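PDB 1M7S: catalase from Pseudomonas syringae, which decomposes hydrogen peroxide into water and oxygen with the help of a heme cofactor, protecting cells from the toxic effects of the peroxide. Local coordinates for residues A[313-318]-A[388-393]; A[4-7]-A[11-14]; A[436-441]-A[462-467]. All blocks are in the same frame, centred on the assembly; numbering follows the deposited sequence.

Overall arrangement
The three contacts mark three separate parts of the catalase subunit, all away from the annotated heme site. Within one chain contact 2, in the N-terminal arm, and contact 1, where an edge strand of the barrel sheet meets the 388-393 loop, have centres 52 Å apart. They nevertheless belong together in the tetramer, because residues 6-14 of one subunit lie against residues 313-315 and 388-391 of its partner. Contact 3 is internal to the C-terminal helices and touches no other chain. Its centre lies 49 Å from that of contact 1, on the opposite side of the chain's centre, and 63 Å from that of contact 2.

Contact 1: A[313-318]-A[388-393]; sequences LVPGIE and DKARYS
Glu318 grips Ser393 with both carboxylate oxygens. Ser393 OG donates to Glu318 OE1 at 2.7 Å, from the syn side but 35° out of the carboxylate plane, while Ser393 N reaches the syn lone pair of Glu318 OE2 at 2.8 Å. A backbone N-H and a hydroxyl of one residue thus share a single carboxylate and limit its rotation. These donors would be expected to stabilise its charged form in this buried place. A water lies within hydrogen-bonding distance of both Glu318 OE1, at 2.8 Å, and Ser393 O, at 2.9 Å. The glutamate spans the gap because its chain runs out straight beyond CG, with chi2 at -177°. The backbone of Tyr392 passes beside the carboxylate, its CA 3.5 Å from Glu318 OE2.

A second, apolar touch joins Pro315 CG to Ala390 CB at 4.0 Å. Pro315 sits in the type II turn from Val314 to Ile317, closed by Ile317 N bonding to Val314 O, with Gly316 taking the positive phi of 109° that this turn requires. Beyond the turn, Glu318 is held by backbone bonding to Lys197 of strand 190-199. Val11 of a neighbouring subunit packs on both Pro315 and Ala390, and Asp14 of that subunit forms a salt bridge with Arg391. The contact ties the edge of the catalase beta-barrel sheet to the long connection leading to the C-terminal helices, at a subunit interface.

Contact 2: A[4-7]-A[11-14]; sequences LTRD and VVGD
With chi1 of Leu4 at 174° and that of Val12 at 172°, each residue sends one branch, Leu4 CG and Val12 CG1, trans to its own main-chain nitrogen, and the two side chains meet at an oblique crossing. They belong to the extended N-terminal arm of the catalase subunit, which here folds back on itself and is joined by a single beta bridge between Thr5 and Val11, whose CA atoms lie 4.2 Å apart. Leu4 CD2 rests 4.0 Å from Val12 CB and about as close to Val12 CG1. The other methyl of the valine, CG2, reaches past Thr5 and touches Arg6 CG at 3.7 Å, so Val12 is wedged between two side chains of the 4-7 segment.

The backbones are joined by Val12 N donating to Leu4 O at 3.0 Å, a nearly straight bond with 164° at the hydrogen. The same oxygen also receives a CA-H contact from Val11 CA at 3.5 Å. Beyond its CG the Arg6 chain bends at chi3, and its NH1 bonds to Leu313 O of a neighbouring subunit; its side chain also rests on helix 32-41 of its own chain. Val356 and Asn358 of that neighbour pack against Thr5 and Leu4, so the folded arm is buried in the subunit interface, in keeping with the arm exchange of catalase tetramers. At Thr5 the hydroxyl serves both its own chain and the partner: OG1 donates to Arg6 O at 2.8 Å and is also bonded to Asn357 N of the neighbouring subunit.

Contact 3: A[436-441]-A[462-467]; sequences ESLADT and TRVAEV
Leu438, whose side chain meets Val464 across the contact, offers a carbonyl oxygen that Thr441 grips twice. Thr441 N bonds to Leu438 O at 3.1 Å, closing a type I turn, and Thr441 OG1 adds a weak bond to the same oxygen at 3.2 Å. The turn follows the last turns of helix 424-438.

Between the segments the contact is van der Waals in kind. Leu438 CD1 approaches Val464 CG1 at 4.2 Å, the two side chains crossing at about a right angle. The leucine gets there with an unusual chi1 of -126°, close to an eclipsed arrangement, while Phe159 of helix 155-163 packs on it and Leu450 of helix 443-456 touches both partners.

One turn further along helix 458-467, Val467 lays CG1 against the backbone of the other helix, 3.7 Å from Glu436 N. This methyl is placed by a chi1 of 179°, trans to the valine's own nitrogen. The aliphatic part of Glu436 lies beside it, with CG 4.3 Å from Val467 CG1, and its carboxylate turns to Gln432, one turn back. Ala439 CB closes the contact at 4.5 Å from Val467 O. Val464 and Val467 thus set helix 458-467 against the last turns of helix 424-438, a van der Waals helix-helix join within the C-terminal helical domain of catalases.

Contact 1: A[313-318]-A[388-393]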
loop_
_atom_site.group_PDB
_atom_site.type_symbol
_atom_site.label_atom_id
_atom_site.label_comp_id
_atom_site.label_asym_id
_atom_site.label_seq_id
_atom_site.Cartn_x
_atom_site.Cartn_y
_atom_site.Cartn_z
ATOM N N LEU A 313 -20.589 -15.648 -5.340
ATOM C CA LEU A 313 -21.798 -16.454 -5.484
ATOM C C LEU A 313 -22.381 -16.316 -6.889
ATOM O O LEU A 313 -22.072 -15.343 -7.574
ATOM C CB LEU A 313 -22.889 -15.859 -4.558
ATOM C CG LEU A 313 -22.593 -16.051 -3.068
ATOM C CD1 LEU A 313 -23.413 -15.059 -2.238
ATOM C CD2 LEU A 313 -22.837 -17.498 -2.667
ATOM N N VAL A 314 -23.176 -17.309 -7.254
ATOM C CA VAL A 314 -23.847 -17.224 -8.589
ATOM C C VAL A 314 -25.338 -17.329 -8.275
ATOM O O VAL A 314 -25.752 -17.925 -7.258
ATOM C CB VAL A 314 -23.304 -18.366 -9.440
ATOM C CG1 VAL A 314 -21.812 -18.183 -9.805
ATOM C CG2 VAL A 314 -23.401 -19.731 -8.779
ATOM N N PRO A 315 -26.186 -16.928 -9.192
ATOM C CA PRO A 315 -27.642 -17.015 -9.049
ATOM C C PRO A 315 -27.989 -18.463 -8.784
ATOM O O PRO A 315 -27.504 -19.366 -9.473
ATOM C CB PRO A 315 -28.212 -16.457 -10.369
ATOM C CG PRO A 315 -27.104 -15.469 -10.752
ATOM C CD PRO A 315 -25.820 -16.250 -10.447
ATOM N N GLY A 316 -28.758 -18.749 -7.746
ATOM C CA GLY A 316 -29.090 -20.115 -7.366
ATOM C C GLY A 316 -28.398 -20.535 -6.067
ATOM O O GLY A 316 -28.668 -21.603 -5.538
ATOM N N ILE A 317 -27.444 -19.721 -5.605
ATOM C CA ILE A 317 -26.690 -20.110 -4.399
ATOM C C ILE A 317 -26.562 -18.855 -3.560
ATOM O O ILE A 317 -26.142 -17.812 -4.076
ATOM C CB ILE A 317 -25.271 -20.632 -4.700
ATOM C CG1 ILE A 317 -25.244 -21.740 -5.732
ATOM C CG2 ILE A 317 -24.666 -21.073 -3.361
ATOM C CD1 ILE A 317 -23.957 -22.413 -6.137
ATOM N N GLU A 318 -26.982 -18.920 -2.311
ATOM C CA GLU A 318 -26.906 -17.717 -1.458
ATOM C C GLU A 318 -26.454 -18.213 -0.067
ATOM O O GLU A 318 -26.604 -19.372 0.305
ATOM C CB GLU A 318 -28.293 -17.075 -1.327
ATOM C CG GLU A 318 -28.985 -16.488 -2.532
ATOM C CD GLU A 318 -30.321 -15.811 -2.372
ATOM O OE1 GLU A 318 -30.851 -15.604 -1.246
ATOM O OE2 GLU A 318 -30.947 -15.434 -3.407
ATOM N N ASP A 388 -33.682 -9.556 -14.227
ATOM C CA ASP A 388 -34.636 -9.748 -13.146
ATOM C C ASP A 388 -34.692 -11.168 -12.620
ATOM O O ASP A 388 -35.026 -11.327 -11.442
ATOM C CB ASP A 388 -36.015 -9.190 -13.478
ATOM C CG ASP A 388 -36.113 -7.776 -12.932
ATOM O OD1 ASP A 388 -35.102 -7.045 -12.857
ATOM O OD2 ASP A 388 -37.258 -7.438 -12.564
ATOM N N LYS A 389 -34.282 -12.188 -13.347
ATOM C CA LYS A 389 -34.220 -13.539 -12.838
ATOM C C LYS A 389 -33.139 -13.715 -11.768
ATOM O O LYS A 389 -33.235 -14.696 -11.028
ATOM C CB LYS A 389 -33.945 -14.533 -13.976
ATOM C CG LYS A 389 -35.198 -14.798 -14.811
ATOM C CD LYS A 389 -34.829 -15.465 -16.133
ATOM C CE LYS A 389 -34.113 -14.471 -17.054
ATOM N NZ LYS A 389 -32.620 -14.607 -16.928
ATOM N N ALA A 390 -32.211 -12.778 -11.619
ATOM C CA ALA A 390 -31.146 -12.924 -10.634
ATOM C C ALA A 390 -31.412 -12.150 -9.360
ATOM O O ALA A 390 -30.485 -11.891 -8.594
ATOM C CB ALA A 390 -29.811 -12.502 -11.222
ATOM N N ARG A 391 -32.640 -11.691 -9.176
ATOM C CA ARG A 391 -32.983 -10.993 -7.928
ATOM C C ARG A 391 -32.774 -11.946 -6.738
ATOM O O ARG A 391 -32.956 -13.156 -6.896
ATOM C CB ARG A 391 -34.455 -10.570 -8.061
ATOM C CG ARG A 391 -34.532 -9.247 -8.830
ATOM C CD ARG A 391 -35.963 -8.728 -9.054
ATOM N NE ARG A 391 -35.802 -7.276 -8.785
ATOM C CZ ARG A 391 -36.165 -6.771 -7.603
ATOM N NH1 ARG A 391 -36.787 -7.457 -6.642
ATOM N NH2 ARG A 391 -35.917 -5.496 -7.440
ATOM N N TYR A 392 -32.356 -11.448 -5.586
ATOM C CA TYR A 392 -32.106 -12.318 -4.425
ATOM C C TYR A 392 -33.394 -12.961 -3.931
ATOM O O TYR A 392 -34.486 -12.375 -4.107
ATOM C CB TYR A 392 -31.489 -11.489 -3.293
ATOM C CG TYR A 392 -30.203 -10.713 -3.506
ATOM C CD1 TYR A 392 -30.036 -9.445 -2.976
ATOM C CD2 TYR A 392 -29.124 -11.223 -4.202
ATOM C CE1 TYR A 392 -28.868 -8.692 -3.119
ATOM C CE2 TYR A 392 -27.947 -10.518 -4.378
ATOM C CZ TYR A 392 -27.823 -9.250 -3.836
ATOM O OH TYR A 392 -26.630 -8.548 -4.012
ATOM N N SER A 393 -33.340 -14.056 -3.170
ATOM C CA SER A 393 -34.593 -14.620 -2.659
ATOM C C SER A 393 -35.136 -13.742 -1.523
ATOM O O SER A 393 -34.378 -12.955 -0.971
ATOM C CB SER A 393 -34.383 -16.047 -2.151
ATOM O OG SER A 393 -33.493 -15.980 -1.062
HETATM O O HOH W 1 -31.627 -13.167 -0.116
#

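Contact 2: A[4-7]-A[11-14]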
loop_
_atom_site.group_PDB
_atom_site.type_symbol
_atom_site.label_atom_id
_atom_site.label_comp_id
_atom_site.label_asym_id
_atom_site.label_seq_id
_atom_site.Cartn_x
_atom_site.Cartn_y
_atom_site.Cartn_z
ATOM N N LEU A 4 19.393 -11.034 -21.867
ATOM C CA LEU A 4 18.759 -10.553 -20.638
ATOM C C LEU A 4 18.379 -9.103 -20.902
ATOM O O LEU A 4 19.142 -8.339 -21.530
ATOM C CB LEU A 4 19.854 -10.600 -19.557
ATOM C CG LEU A 4 19.563 -10.016 -18.165
ATOM C CD1 LEU A 4 18.527 -10.894 -17.458
ATOM C CD2 LEU A 4 20.869 -10.055 -17.370
ATOM N N THR A 5 17.242 -8.635 -20.427
ATOM C CA THR A 5 16.787 -7.285 -20.569
ATOM C C THR A 5 16.376 -6.671 -19.211
ATOM O O THR A 5 16.070 -7.418 -18.285
ATOM C CB THR A 5 15.549 -7.063 -21.459
ATOM O OG1 THR A 5 14.386 -7.511 -20.721
ATOM C CG2 THR A 5 15.643 -7.835 -22.783
ATOM N N ARG A 6 16.252 -5.369 -19.204
ATOM C CA ARG A 6 15.672 -4.591 -18.112
ATOM C C ARG A 6 14.150 -4.580 -18.338
ATOM O O ARG A 6 13.680 -5.156 -19.331
ATOM C CB ARG A 6 16.262 -3.192 -18.046
ATOM C CG ARG A 6 17.758 -3.093 -17.794
ATOM C CD ARG A 6 18.167 -1.796 -17.111
ATOM N NE ARG A 6 17.607 -0.634 -17.780
ATOM C CZ ARG A 6 18.006 0.024 -18.870
ATOM N NH1 ARG A 6 17.306 1.056 -19.320
ATOM N NH2 ARG A 6 19.123 -0.344 -19.451
ATOM N N ASP A 7 13.362 -4.051 -17.411
ATOM C CA ASP A 7 11.889 -4.027 -17.525
ATOM C C ASP A 7 11.371 -3.129 -18.645
ATOM O O ASP A 7 10.225 -3.315 -19.127
ATOM C CB ASP A 7 11.341 -3.657 -16.135
ATOM C CG ASP A 7 11.544 -4.730 -15.059
ATOM O OD1 ASP A 7 11.840 -5.917 -15.350
ATOM O OD2 ASP A 7 11.312 -4.414 -13.845
ATOM N N VAL A 11 18.439 -4.227 -23.549
ATOM C CA VAL A 11 19.347 -5.316 -23.248
ATOM C C VAL A 11 20.336 -4.895 -22.175
ATOM O O VAL A 11 20.733 -3.740 -22.063
ATOM C CB VAL A 11 20.094 -5.852 -24.494
ATOM C CG1 VAL A 11 19.083 -6.507 -25.452
ATOM C CG2 VAL A 11 20.871 -4.753 -25.195
ATOM N N VAL A 12 20.770 -5.840 -21.352
ATOM C CA VAL A 12 21.764 -5.634 -20.313
ATOM C C VAL A 12 23.161 -5.996 -20.807
ATOM O O VAL A 12 23.348 -7.009 -21.455
ATOM C CB VAL A 12 21.415 -6.460 -19.058
ATOM C CG1 VAL A 12 22.531 -6.438 -18.011
ATOM C CG2 VAL A 12 20.117 -5.903 -18.491
ATOM N N GLY A 13 24.147 -5.148 -20.470
ATOM C CA GLY A 13 25.512 -5.459 -20.933
ATOM C C GLY A 13 26.323 -6.322 -19.991
ATOM O O GLY A 13 27.271 -6.995 -20.455
ATOM N N ASP A 14 26.149 -6.171 -18.678
ATOM C CA ASP A 14 26.914 -6.992 -17.736
ATOM C C ASP A 14 26.000 -7.242 -16.517
ATOM O O ASP A 14 25.520 -6.302 -15.890
ATOM C CB ASP A 14 28.224 -6.348 -17.329
ATOM C CG ASP A 14 29.160 -7.150 -16.451
ATOM O OD1 ASP A 14 28.772 -8.154 -15.813
ATOM O OD2 ASP A 14 30.375 -6.815 -16.369
#

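Contact 3: A[436-441]-A[462-467]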
loop_
_atom_site.group_PDB
_atom_site.type_symbol
_atom_site.label_atom_id
_atom_site.label_comp_id
_atom_site.label_asym_id
_atom_site.label_seq_id
_atom_site.Cartn_x
_atom_site.Cartn_y
_atom_site.Cartn_z
ATOM N N GLU A 436 -2.470 -32.935 27.508
ATOM C CA GLU A 436 -1.153 -32.294 27.529
ATOM C C GLU A 436 -1.242 -30.813 27.180
ATOM O O GLU A 436 -0.623 -29.937 27.828
ATOM C CB GLU A 436 -0.174 -33.012 26.561
ATOM C CG GLU A 436 0.261 -34.346 27.160
ATOM C CD GLU A 436 1.078 -35.261 26.269
ATOM O OE1 GLU A 436 1.492 -34.899 25.152
ATOM O OE2 GLU A 436 1.306 -36.433 26.677
ATOM N N SER A 437 -2.145 -30.537 26.228
ATOM C CA SER A 437 -2.355 -29.128 25.835
ATOM C C SER A 437 -2.946 -28.241 26.907
ATOM O O SER A 437 -2.660 -27.051 27.052
ATOM C CB SER A 437 -3.204 -29.093 24.558
ATOM O OG SER A 437 -3.429 -27.744 24.138
ATOM N N LEU A 438 -3.848 -28.772 27.749
ATOM C CA LEU A 438 -4.549 -28.082 28.780
ATOM C C LEU A 438 -3.795 -28.029 30.107
ATOM O O LEU A 438 -4.187 -27.246 30.982
ATOM C CB LEU A 438 -5.812 -28.917 29.081
ATOM C CG LEU A 438 -7.226 -28.382 29.061
ATOM C CD1 LEU A 438 -8.178 -29.322 29.844
ATOM C CD2 LEU A 438 -7.381 -26.940 29.491
ATOM N N ALA A 439 -2.749 -28.821 30.261
ATOM C CA ALA A 439 -2.097 -28.999 31.571
ATOM C C ALA A 439 -1.614 -27.718 32.210
ATOM O O ALA A 439 -1.720 -27.604 33.456
ATOM C CB ALA A 439 -0.925 -29.975 31.485
ATOM N N ASP A 440 -1.110 -26.748 31.423
ATOM C CA ASP A 440 -0.676 -25.561 32.182
ATOM C C ASP A 440 -1.632 -24.391 32.107
ATOM O O ASP A 440 -1.189 -23.258 32.262
ATOM C CB ASP A 440 0.740 -25.176 31.767
ATOM C CG ASP A 440 0.865 -24.674 30.368
ATOM O OD1 ASP A 440 -0.139 -24.727 29.615
ATOM O OD2 ASP A 440 1.950 -24.180 29.976
ATOM N N THR A 441 -2.918 -24.600 31.880
ATOM C CA THR A 441 -3.921 -23.545 31.879
ATOM C C THR A 441 -4.226 -23.165 33.338
ATOM O O THR A 441 -4.101 -24.035 34.214
ATOM C CB THR A 441 -5.178 -24.089 31.170
ATOM O OG1 THR A 441 -4.773 -24.296 29.776
ATOM C CG2 THR A 441 -6.421 -23.264 31.282
ATOM N N THR A 462 -13.203 -37.329 32.728
ATOM C CA THR A 462 -12.353 -37.921 33.770
ATOM C C THR A 462 -10.946 -38.200 33.272
ATOM O O THR A 462 -9.967 -37.980 33.978
ATOM C CB THR A 462 -12.981 -39.241 34.272
ATOM O OG1 THR A 462 -14.233 -38.894 34.859
ATOM C CG2 THR A 462 -12.048 -39.951 35.255
ATOM N N ARG A 463 -10.780 -38.727 32.057
ATOM C CA ARG A 463 -9.437 -39.086 31.592
ATOM C C ARG A 463 -8.673 -37.819 31.258
ATOM O O ARG A 463 -7.480 -37.773 31.546
ATOM C CB ARG A 463 -9.528 -40.009 30.383
ATOM C CG ARG A 463 -10.210 -41.362 30.710
ATOM C CD ARG A 463 -10.379 -42.168 29.411
ATOM N NE ARG A 463 -9.116 -42.642 28.892
ATOM C CZ ARG A 463 -8.870 -43.352 27.791
ATOM N NH1 ARG A 463 -9.871 -43.734 26.998
ATOM N NH2 ARG A 463 -7.620 -43.697 27.477
ATOM N N VAL A 464 -9.306 -36.869 30.563
ATOM C CA VAL A 464 -8.512 -35.644 30.275
ATOM C C VAL A 464 -8.185 -34.930 31.585
ATOM O O VAL A 464 -7.081 -34.434 31.707
ATOM C CB VAL A 464 -9.276 -34.672 29.379
ATOM C CG1 VAL A 464 -8.453 -33.430 29.092
ATOM C CG2 VAL A 464 -9.604 -35.448 28.099
ATOM N N ALA A 465 -9.090 -34.942 32.567
ATOM C CA ALA A 465 -8.779 -34.363 33.883
ATOM C C ALA A 465 -7.552 -34.992 34.546
ATOM O O ALA A 465 -6.822 -34.294 35.271
ATOM C CB ALA A 465 -9.978 -34.522 34.801
ATOM N N GLU A 466 -7.324 -36.294 34.431
ATOM C CA GLU A 466 -6.152 -36.928 35.012
ATOM C C GLU A 466 -4.868 -36.449 34.310
ATOM O O GLU A 466 -3.883 -36.080 34.940
ATOM C CB GLU A 466 -6.225 -38.446 34.906
ATOM N N VAL A 467 -4.870 -36.456 32.968
ATOM C CA VAL A 467 -3.679 -35.992 32.226
ATOM C C VAL A 467 -3.403 -34.524 32.483
ATOM O O VAL A 467 -2.243 -34.094 32.669
ATOM C CB VAL A 467 -3.913 -36.246 30.711
ATOM C CG1 VAL A 467 -2.711 -35.752 29.914
ATOM C CG2 VAL A 467 -4.153 -37.710 30.435
#